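Local coordinates for uncharacterized protein MJ0236 (Methanocaldococcus jannaschii DSM 2661, PDB 2PHP) that probably condenses HMP pyrophosphate with a thiazole phosphate to make thiamine phosphate, as the C-terminal ThiN domain of a bifunctional thiamine biosynthesis enzyme, at residues Ser87-Glu92 against Gly133-Cys138; Gly104-Leu109 against Ile147-Gly152; Ile6-Val11 against Ile71-Ser76. All blocks are in the same frame, centred on the assembly; numbering follows the deposited sequence.

Interaction 1: Ser87-Glu92 against Gly133-Cys138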
loop_
_atom_site.group_PDB
_atom_site.type_symbol
_atom_site.label_atom_id
_atom_site.label_comp_id
_atom_site.label_asym_id
_atom_site.label_seq_id
_atom_site.Cartn_x
_atom_site.Cartn_y
_atom_site.Cartn_z
ATOM N N SER B 87 -11.047 3.512 31.060
ATOM C CA SER B 87 -11.428 2.221 31.626
ATOM C C SER B 87 -11.513 2.259 33.152
ATOM O O SER B 87 -12.203 1.439 33.755
ATOM C CB SER B 87 -10.460 1.113 31.175
ATOM O OG SER B 87 -9.168 1.273 31.733
ATOM N N LYS B 88 -10.815 3.212 33.769
ATOM C CA LYS B 88 -10.830 3.369 35.225
ATOM C C LYS B 88 -12.212 3.825 35.698
ATOM O O LYS B 88 -12.573 3.651 36.867
ATOM C CB LYS B 88 -9.779 4.393 35.666
ATOM C CG LYS B 88 -8.332 3.985 35.388
ATOM C CD LYS B 88 -7.971 2.701 36.121
ATOM C CE LYS B 88 -6.510 2.293 35.900
ATOM N NZ LYS B 88 -6.145 1.069 36.696
ATOM N N PHE B 89 -12.980 4.416 34.784
ATOM C CA PHE B 89 -14.326 4.888 35.089
ATOM C C PHE B 89 -15.365 3.863 34.660
ATOM O O PHE B 89 -16.385 3.689 35.325
ATOM C CB PHE B 89 -14.585 6.220 34.390
ATOM C CG PHE B 89 -13.795 7.353 34.959
ATOM C CD1 PHE B 89 -14.373 8.228 35.872
ATOM C CD2 PHE B 89 -12.456 7.519 34.619
ATOM C CE1 PHE B 89 -13.627 9.256 36.443
ATOM C CE2 PHE B 89 -11.701 8.537 35.182
ATOM C CZ PHE B 89 -12.287 9.412 36.099
ATOM N N ASN B 90 -15.100 3.182 33.549
ATOM C CA ASN B 90 -16.005 2.159 33.039
ATOM C C ASN B 90 -15.160 1.113 32.308
ATOM O O ASN B 90 -14.784 1.304 31.152
ATOM C CB ASN B 90 -17.026 2.783 32.079
ATOM C CG ASN B 90 -17.996 1.758 31.510
ATOM O OD1 ASN B 90 -17.881 0.568 31.788
ATOM N ND2 ASN B 90 -18.954 2.218 30.707
ATOM N N PRO B 91 -14.868 -0.018 32.970
ATOM C CA PRO B 91 -14.060 -1.075 32.358
ATOM C C PRO B 91 -14.654 -1.653 31.076
ATOM O O PRO B 91 -13.988 -2.413 30.379
ATOM C CB PRO B 91 -13.945 -2.111 33.474
ATOM C CG PRO B 91 -15.257 -1.977 34.171
ATOM C CD PRO B 91 -15.427 -0.472 34.256
ATOM N N GLU B 92 -15.895 -1.291 30.765
ATOM C CA GLU B 92 -16.543 -1.777 29.550
ATOM C C GLU B 92 -16.022 -1.042 28.314
ATOM O O GLU B 92 -16.176 -1.514 27.193
ATOM C CB GLU B 92 -18.063 -1.584 29.624
ATOM C CG GLU B 92 -18.850 -2.780 30.139
ATOM C CD GLU B 92 -20.356 -2.593 29.969
ATOM O OE1 GLU B 92 -21.105 -3.546 30.263
ATOM O OE2 GLU B 92 -20.793 -1.499 29.545
ATOM N N GLY B 133 -6.265 14.711 30.790
ATOM C CA GLY B 133 -7.427 15.250 30.101
ATOM C C GLY B 133 -8.611 14.302 30.086
ATOM O O GLY B 133 -9.759 14.721 30.249
ATOM N N THR B 134 -8.334 13.018 29.872
ATOM C CA THR B 134 -9.391 12.019 29.845
ATOM C C THR B 134 -10.016 11.939 31.235
ATOM O O THR B 134 -11.240 11.931 31.378
ATOM C CB THR B 134 -8.844 10.633 29.449
ATOM O OG1 THR B 134 -8.341 10.685 28.106
ATOM C CG2 THR B 134 -9.940 9.576 29.539
ATOM N N LYS B 135 -9.164 11.892 32.256
ATOM C CA LYS B 135 -9.631 11.822 33.638
ATOM C C LYS B 135 -10.545 13.016 33.929
ATOM O O LYS B 135 -11.689 12.839 34.342
ATOM C CB LYS B 135 -8.432 11.819 34.594
ATOM C CG LYS B 135 -8.777 11.551 36.045
ATOM C CD LYS B 135 -7.502 11.439 36.875
ATOM C CE LYS B 135 -7.794 11.133 38.336
ATOM N NZ LYS B 135 -6.521 10.892 39.080
ATOM N N ILE B 136 -10.049 14.227 33.690
ATOM C CA ILE B 136 -10.842 15.433 33.920
ATOM C C ILE B 136 -12.198 15.367 33.216
ATOM O O ILE B 136 -13.241 15.614 33.825
ATOM C CB ILE B 136 -10.114 16.697 33.411
ATOM C CG1 ILE B 136 -8.880 16.976 34.270
ATOM C CG2 ILE B 136 -11.060 17.891 33.442
ATOM C CD1 ILE B 136 -9.198 17.236 35.727
ATOM N N ALA B 137 -12.174 15.040 31.926
ATOM C CA ALA B 137 -13.388 14.948 31.128
ATOM C C ALA B 137 -14.374 13.939 31.701
ATOM O O ALA B 137 -15.583 14.169 31.698
ATOM C CB ALA B 137 -13.043 14.572 29.686
ATOM N N CYS B 138 -13.862 12.813 32.179
ATOM C CA CYS B 138 -14.733 11.796 32.740
ATOM C C CYS B 138 -15.266 12.203 34.122
ATOM O O CYS B 138 -16.457 12.047 34.396
ATOM C CB CYS B 138 -13.996 10.449 32.794
ATOM S SG CYS B 138 -13.745 9.697 31.140
#

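Interaction 2: Gly104-Leu109 against Ile147-Gly152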
loop_
_atom_site.group_PDB
_atom_site.type_symbol
_atom_site.label_atom_id
_atom_site.label_comp_id
_atom_site.label_asym_id
_atom_site.label_seq_id
_atom_site.Cartn_x
_atom_site.Cartn_y
_atom_site.Cartn_z
ATOM N N GLY B 104 -19.102 23.727 15.340
ATOM C CA GLY B 104 -20.482 23.610 14.919
ATOM C C GLY B 104 -20.959 22.176 15.022
ATOM O O GLY B 104 -22.080 21.914 15.463
ATOM N N LEU B 105 -20.102 21.244 14.610
ATOM C CA LEU B 105 -20.434 19.826 14.645
ATOM C C LEU B 105 -20.726 19.396 16.082
ATOM O O LEU B 105 -21.687 18.668 16.337
ATOM C CB LEU B 105 -19.282 19.005 14.059
ATOM C CG LEU B 105 -19.421 17.478 13.982
ATOM C CD1 LEU B 105 -20.681 17.087 13.216
ATOM C CD2 LEU B 105 -18.190 16.910 13.295
ATOM N N ILE B 106 -19.903 19.860 17.019
ATOM C CA ILE B 106 -20.084 19.531 18.434
ATOM C C ILE B 106 -21.491 19.922 18.914
ATOM O O ILE B 106 -22.195 19.104 19.516
ATOM C CB ILE B 106 -19.033 20.253 19.310
ATOM C CG1 ILE B 106 -17.631 19.696 19.029
ATOM C CG2 ILE B 106 -19.384 20.102 20.779
ATOM C CD1 ILE B 106 -17.440 18.239 19.428
ATOM N N LYS B 107 -21.892 21.169 18.649
ATOM C CA LYS B 107 -23.222 21.647 19.045
ATOM C C LYS B 107 -24.302 20.727 18.504
ATOM O O LYS B 107 -25.240 20.377 19.209
ATOM C CB LYS B 107 -23.481 23.062 18.516
ATOM C CG LYS B 107 -22.566 24.117 19.080
ATOM C CD LYS B 107 -22.885 25.483 18.498
ATOM C CE LYS B 107 -21.900 26.531 18.998
ATOM N NZ LYS B 107 -22.124 27.854 18.348
ATOM N N LEU B 108 -24.169 20.342 17.241
ATOM C CA LEU B 108 -25.142 19.460 16.620
ATOM C C LEU B 108 -25.103 18.055 17.200
ATOM O O LEU B 108 -26.036 17.283 17.002
ATOM C CB LEU B 108 -24.901 19.374 15.114
ATOM C CG LEU B 108 -25.190 20.618 14.277
ATOM C CD1 LEU B 108 -24.978 20.297 12.816
ATOM C CD2 LEU B 108 -26.622 21.058 14.503
ATOM N N LEU B 109 -24.028 17.724 17.910
ATOM C CA LEU B 109 -23.888 16.393 18.488
ATOM C C LEU B 109 -24.347 16.292 19.932
ATOM O O LEU B 109 -24.875 15.257 20.341
ATOM C CB LEU B 109 -22.430 15.925 18.415
ATOM C CG LEU B 109 -21.813 15.608 17.056
ATOM C CD1 LEU B 109 -20.431 15.005 17.278
ATOM C CD2 LEU B 109 -22.698 14.633 16.291
ATOM N N ILE B 147 -18.113 11.103 23.671
ATOM C CA ILE B 147 -17.128 11.995 23.088
ATOM C C ILE B 147 -16.356 12.829 24.096
ATOM O O ILE B 147 -16.921 13.359 25.058
ATOM C CB ILE B 147 -17.818 12.967 22.101
ATOM C CG1 ILE B 147 -18.506 12.176 20.986
ATOM C CG2 ILE B 147 -16.818 13.955 21.553
ATOM C CD1 ILE B 147 -19.339 13.026 20.044
ATOM N N ILE B 148 -15.054 12.930 23.858
ATOM C CA ILE B 148 -14.168 13.735 24.668
ATOM C C ILE B 148 -13.423 14.570 23.633
ATOM O O ILE B 148 -12.714 14.038 22.776
ATOM C CB ILE B 148 -13.158 12.882 25.466
ATOM C CG1 ILE B 148 -13.890 12.073 26.541
ATOM C CG2 ILE B 148 -12.131 13.783 26.131
ATOM C CD1 ILE B 148 -12.975 11.282 27.433
ATOM N N TYR B 149 -13.613 15.880 23.686
ATOM C CA TYR B 149 -12.958 16.755 22.732
ATOM C C TYR B 149 -12.214 17.830 23.491
ATOM O O TYR B 149 -12.365 17.958 24.698
ATOM C CB TYR B 149 -14.005 17.391 21.809
ATOM C CG TYR B 149 -14.786 18.543 22.420
ATOM C CD1 TYR B 149 -14.259 19.837 22.442
ATOM C CD2 TYR B 149 -16.055 18.343 22.969
ATOM C CE1 TYR B 149 -14.977 20.903 22.988
ATOM C CE2 TYR B 149 -16.780 19.403 23.518
ATOM C CZ TYR B 149 -16.236 20.679 23.524
ATOM O OH TYR B 149 -16.950 21.727 24.064
ATOM N N ASP B 150 -11.383 18.576 22.779
ATOM C CA ASP B 150 -10.654 19.683 23.372
ATOM C C ASP B 150 -10.417 20.669 22.235
ATOM O O ASP B 150 -10.294 20.270 21.072
ATOM C CB ASP B 150 -9.343 19.218 24.027
ATOM C CG ASP B 150 -8.221 18.993 23.028
ATOM O OD1 ASP B 150 -8.284 18.011 22.260
ATOM O OD2 ASP B 150 -7.275 19.808 23.020
ATOM N N ARG B 151 -10.379 21.956 22.564
ATOM C CA ARG B 151 -10.218 22.986 21.551
ATOM C C ARG B 151 -8.790 23.241 21.071
ATOM O O ARG B 151 -8.529 24.214 20.352
ATOM C CB ARG B 151 -10.876 24.283 22.039
ATOM C CG ARG B 151 -12.379 24.127 22.275
ATOM C CD ARG B 151 -13.148 25.455 22.185
ATOM N NE ARG B 151 -13.534 25.995 23.493
ATOM C CZ ARG B 151 -12.717 26.659 24.311
ATOM N NH1 ARG B 151 -11.451 26.880 23.966
ATOM N NH2 ARG B 151 -13.166 27.110 25.480
ATOM N N GLY B 152 -7.873 22.355 21.447
ATOM C CA GLY B 152 -6.495 22.500 21.014
ATOM C C GLY B 152 -5.676 23.409 21.902
ATOM O O GLY B 152 -6.078 23.728 23.017
#

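Interaction 3: Ile6-Val11 against Ile71-Ser76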
loop_
_atom_site.group_PDB
_atom_site.type_symbol
_atom_site.label_atom_id
_atom_site.label_comp_id
_atom_site.label_asym_id
_atom_site.label_seq_id
_atom_site.Cartn_x
_atom_site.Cartn_y
_atom_site.Cartn_z
ATOM N N ILE B 6 -13.052 -12.354 25.700
ATOM C CA ILE B 6 -12.402 -11.373 24.846
ATOM C C ILE B 6 -10.890 -11.511 24.908
ATOM O O ILE B 6 -10.246 -11.010 25.830
ATOM C CB ILE B 6 -12.805 -9.942 25.236
ATOM C CG1 ILE B 6 -14.330 -9.798 25.149
ATOM C CG2 ILE B 6 -12.127 -8.932 24.305
ATOM C CD1 ILE B 6 -14.868 -8.419 25.531
ATOM N N ASN B 7 -10.328 -12.204 23.924
ATOM C CA ASN B 7 -8.892 -12.395 23.875
ATOM C C ASN B 7 -8.315 -11.547 22.736
ATOM O O ASN B 7 -9.033 -10.762 22.113
ATOM C CB ASN B 7 -8.564 -13.878 23.674
ATOM C CG ASN B 7 -9.273 -14.475 22.478
ATOM O OD1 ASN B 7 -9.893 -13.762 21.687
ATOM N ND2 ASN B 7 -9.182 -15.792 22.335
ATOM N N LYS B 8 -7.025 -11.693 22.470
ATOM C CA LYS B 8 -6.397 -10.907 21.415
ATOM C C LYS B 8 -7.025 -11.102 20.041
ATOM O O LYS B 8 -7.131 -10.152 19.268
ATOM C CB LYS B 8 -4.900 -11.205 21.347
ATOM C CG LYS B 8 -4.113 -10.611 22.499
ATOM C CD LYS B 8 -2.627 -10.858 22.321
ATOM C CE LYS B 8 -1.824 -10.212 23.430
ATOM N NZ LYS B 8 -0.352 -10.396 23.234
ATOM N N GLU B 9 -7.437 -12.330 19.736
ATOM C CA GLU B 9 -8.049 -12.616 18.442
ATOM C C GLU B 9 -9.330 -11.799 18.296
ATOM O O GLU B 9 -9.590 -11.199 17.250
ATOM C CB GLU B 9 -8.376 -14.109 18.322
ATOM C CG GLU B 9 -8.929 -14.511 16.965
ATOM C CD GLU B 9 -9.351 -15.972 16.903
ATOM O OE1 GLU B 9 -8.718 -16.814 17.580
ATOM O OE2 GLU B 9 -10.307 -16.280 16.163
ATOM N N LYS B 10 -10.141 -11.784 19.347
ATOM C CA LYS B 10 -11.377 -11.021 19.295
ATOM C C LYS B 10 -11.107 -9.547 19.003
ATOM O O LYS B 10 -11.777 -8.934 18.173
ATOM C CB LYS B 10 -12.162 -11.172 20.599
ATOM C CG LYS B 10 -13.482 -10.415 20.620
ATOM C CD LYS B 10 -14.503 -11.057 19.694
ATOM C CE LYS B 10 -15.822 -10.300 19.716
ATOM N NZ LYS B 10 -16.833 -10.920 18.814
ATOM N N VAL B 11 -10.118 -8.977 19.688
ATOM C CA VAL B 11 -9.758 -7.574 19.495
ATOM C C VAL B 11 -9.287 -7.309 18.062
ATOM O O VAL B 11 -9.720 -6.343 17.426
ATOM C CB VAL B 11 -8.645 -7.145 20.478
ATOM C CG1 VAL B 11 -8.087 -5.775 20.086
ATOM C CG2 VAL B 11 -9.201 -7.093 21.903
ATOM N N ILE B 71 -2.553 -3.683 11.894
ATOM C CA ILE B 71 -3.096 -3.665 13.233
ATOM C C ILE B 71 -2.198 -4.527 14.094
ATOM O O ILE B 71 -1.999 -5.701 13.813
ATOM C CB ILE B 71 -4.518 -4.212 13.269
ATOM C CG1 ILE B 71 -5.439 -3.248 12.532
ATOM C CG2 ILE B 71 -4.966 -4.390 14.703
ATOM C CD1 ILE B 71 -6.871 -3.715 12.436
ATOM N N GLU B 72 -1.646 -3.924 15.136
ATOM C CA GLU B 72 -0.763 -4.631 16.032
ATOM C C GLU B 72 -0.900 -4.081 17.445
ATOM O O GLU B 72 -1.180 -2.886 17.638
ATOM C CB GLU B 72 0.683 -4.476 15.557
ATOM C CG GLU B 72 0.924 -5.004 14.151
ATOM C CD GLU B 72 1.733 -6.288 14.143
ATOM O OE1 GLU B 72 1.367 -7.232 14.881
ATOM O OE2 GLU B 72 2.730 -6.336 13.387
ATOM N N PHE B 73 -0.705 -4.958 18.429
ATOM C CA PHE B 73 -0.762 -4.557 19.821
ATOM C C PHE B 73 0.449 -3.688 20.139
ATOM O O PHE B 73 1.548 -3.936 19.646
ATOM C CB PHE B 73 -0.768 -5.789 20.730
ATOM C CG PHE B 73 -2.119 -6.386 20.901
ATOM C CD1 PHE B 73 -2.980 -5.907 21.885
ATOM C CD2 PHE B 73 -2.567 -7.383 20.034
ATOM C CE1 PHE B 73 -4.270 -6.404 21.999
ATOM C CE2 PHE B 73 -3.857 -7.885 20.140
ATOM C CZ PHE B 73 -4.712 -7.397 21.124
ATOM N N GLY B 74 0.242 -2.677 20.971
ATOM C CA GLY B 74 1.325 -1.792 21.330
ATOM C C GLY B 74 1.624 -0.767 20.262
ATOM O O GLY B 74 2.528 0.041 20.414
ATOM N N ALA B 75 0.863 -0.778 19.176
ATOM C CA ALA B 75 1.112 0.193 18.114
ATOM C C ALA B 75 0.923 1.641 18.561
ATOM O O ALA B 75 1.728 2.499 18.204
ATOM C CB ALA B 75 0.234 -0.090 16.890
ATOM N N SER B 76 -0.113 1.919 19.356
ATOM C CA SER B 76 -0.378 3.297 19.779
ATOM C C SER B 76 -0.418 3.639 21.274
ATOM O O SER B 76 -1.428 3.428 21.939
ATOM C CB SER B 76 -1.690 3.783 19.133
ATOM O OG SER B 76 -1.994 5.120 19.515
#

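Interaction 1: Ser87-Glu92 against Gly133-Cys138
F89 holds CG anti to its own carbonyl carbon, beside the backbone N (chi1 -70°), which carries its ring to CB of C138; the torsion of the cysteine (chi1 -71°) in turn sets SG beside the ring and oblique to it. CB of C138 stands over the middle of one face of F89, 3.6 Å from the ring centroid and only 2° off the normal. The six ring carbons are therefore almost equally far from it, from CD2 of F89 at 3.8 Å to CZ of F89 at 3.9 Å from C138 CB, as expected of a centred CH-pi contact. The sulfur adds a looser approach: SG of C138 lies 4.6 Å from the centroid of the F89 ring. At its far end the ring reaches the preceding turn of the helix, where CZ of F89 is 3.9 Å from the carbonyl O of K135 and 4.1 Å from K135 CG; beyond CG the extended lysine chain leads away. No hydrogen bond crosses between the two segments; what they share is packing. Were F89 cut back to an alanine, C138 CB would probably lose the ring over it and a gap would open between loop and helix, where V144 also touches both residues. Just past the ring the loop is fixed by N90, whose OD1 accepts a bond from E92 N (2.9 Å) in an Asx turn. The whole is a cysteine-aromatic contact, with CH-pi and sulfur-aromatic components, joining the loop that follows helix 77-87 to helix 129-141 in the ThiN domain.

Interaction 2: Gly104-Leu109 against Ile147-Gly152
The Y149 ring carries I106 over one face: CG1 of the isoleucine sits above it, while its CD1 approaches off-centre, 4.3 Å from the ring centroid and 29° from the normal. The two branches of I106 share the same side of the ring, CD1 lying 3.8 Å from Y149 CD2 and CG2 3.8 Å from Y149 CE2. Y149 has CG between its backbone N and carbonyl carbon (chi1 78°), a torsion that goes with the ring lying against I106; its OH has a weak hydrogen bond with K110 NZ, just past the helical segment. One turn along from I106, L109 meets the strand at I147. The CD1 methyl of I147 points at the CD1 methyl of L109, 3.6 Å away, the side chains crossing at about a right angle. This is helix-on-sheet packing: I147 and Y149 face helix 103-109, whereas I148 between them points to helix 129-141, so that strand 147-150 is covered by a helix on either side. I160 of the adjacent strand 159-164 touches both I106 and I147 and continues the apolar layer. At the strand end the buried carboxylate of D150 is met by three groups. OD2 accepts from G152 N (3.1 Å) from well above the carboxylate plane, closing an Asx turn, and also forms a salt bridge with R120 NE; OD1 pairs with R161 NH1.

Interaction 3: Ile6-Val11 against Ile71-Ser76
Carbon-to-ring packing between K8 and F73 makes up most of this contact. The lysine runs across one face of the phenylalanine near its rim: CG of K8 is 3.5 Å from F73 CZ, CB of K8 3.7 Å from F73 CE2, and CD lies over the face as a CH-pi donor, 4.2 Å from the ring centroid. Because the chain leaves the helix with CG anti to the carbonyl carbon (chi1 -73°) and then stays extended, its aliphatic part is laid obliquely along the ring. Electrostatics add little, since K8 NZ is 5.2 Å from the centroid of F73 and offers at most a weak cation-pi attraction. Purely apolar contact comes from V11, one turn on, whose CG1 meets F73 CZ at 3.9 Å in an oblique approach. The hydrogen bonds are all local and shape the two backbones. N7 is the N-cap of helix 8-22: its OD1 accepts from K10 N at 3.1 Å, the donor tilted 25° from the carbonyl plane. On the other side, a type II turn from E72 to A75, with G74 at positive phi and a weak bond from A75 N to E72 O, takes the chain from strand 71-73 to S76, which caps helix 77-87. F73 thus ties the first turn of helix 8-22 to an outermost strand of the mixed sheet within this chain; A51 of the adjacent strand 50-53 touches both V11 and F73, and E9 and E72 pack against Y17 and K24 of a second subunit.

How the interactions relate
Interaction 3 comes first along the chain and closes before the others open, whereas interactions 1 and 2 cross, their segments alternating. Interactions 1 and 2 have centres about 18 Å apart and touch: I148 on strand 147-150 packs against T134, A137 and C138 of helix 129-141, which precedes that strand. Interactions 2 and 3 both reach the seven-stranded mixed sheet, but near its two ends, on opposite sides of the chain's centre, their centres about 28 Å apart. Interaction 3 lies about 20 Å from interaction 1 between centres. Interactions 2 and 3 set helices against the sheet and both touch a third subunit, interaction 3 a second too; interaction 1 ties a loop to helix 129-141, which covers strand 147-150.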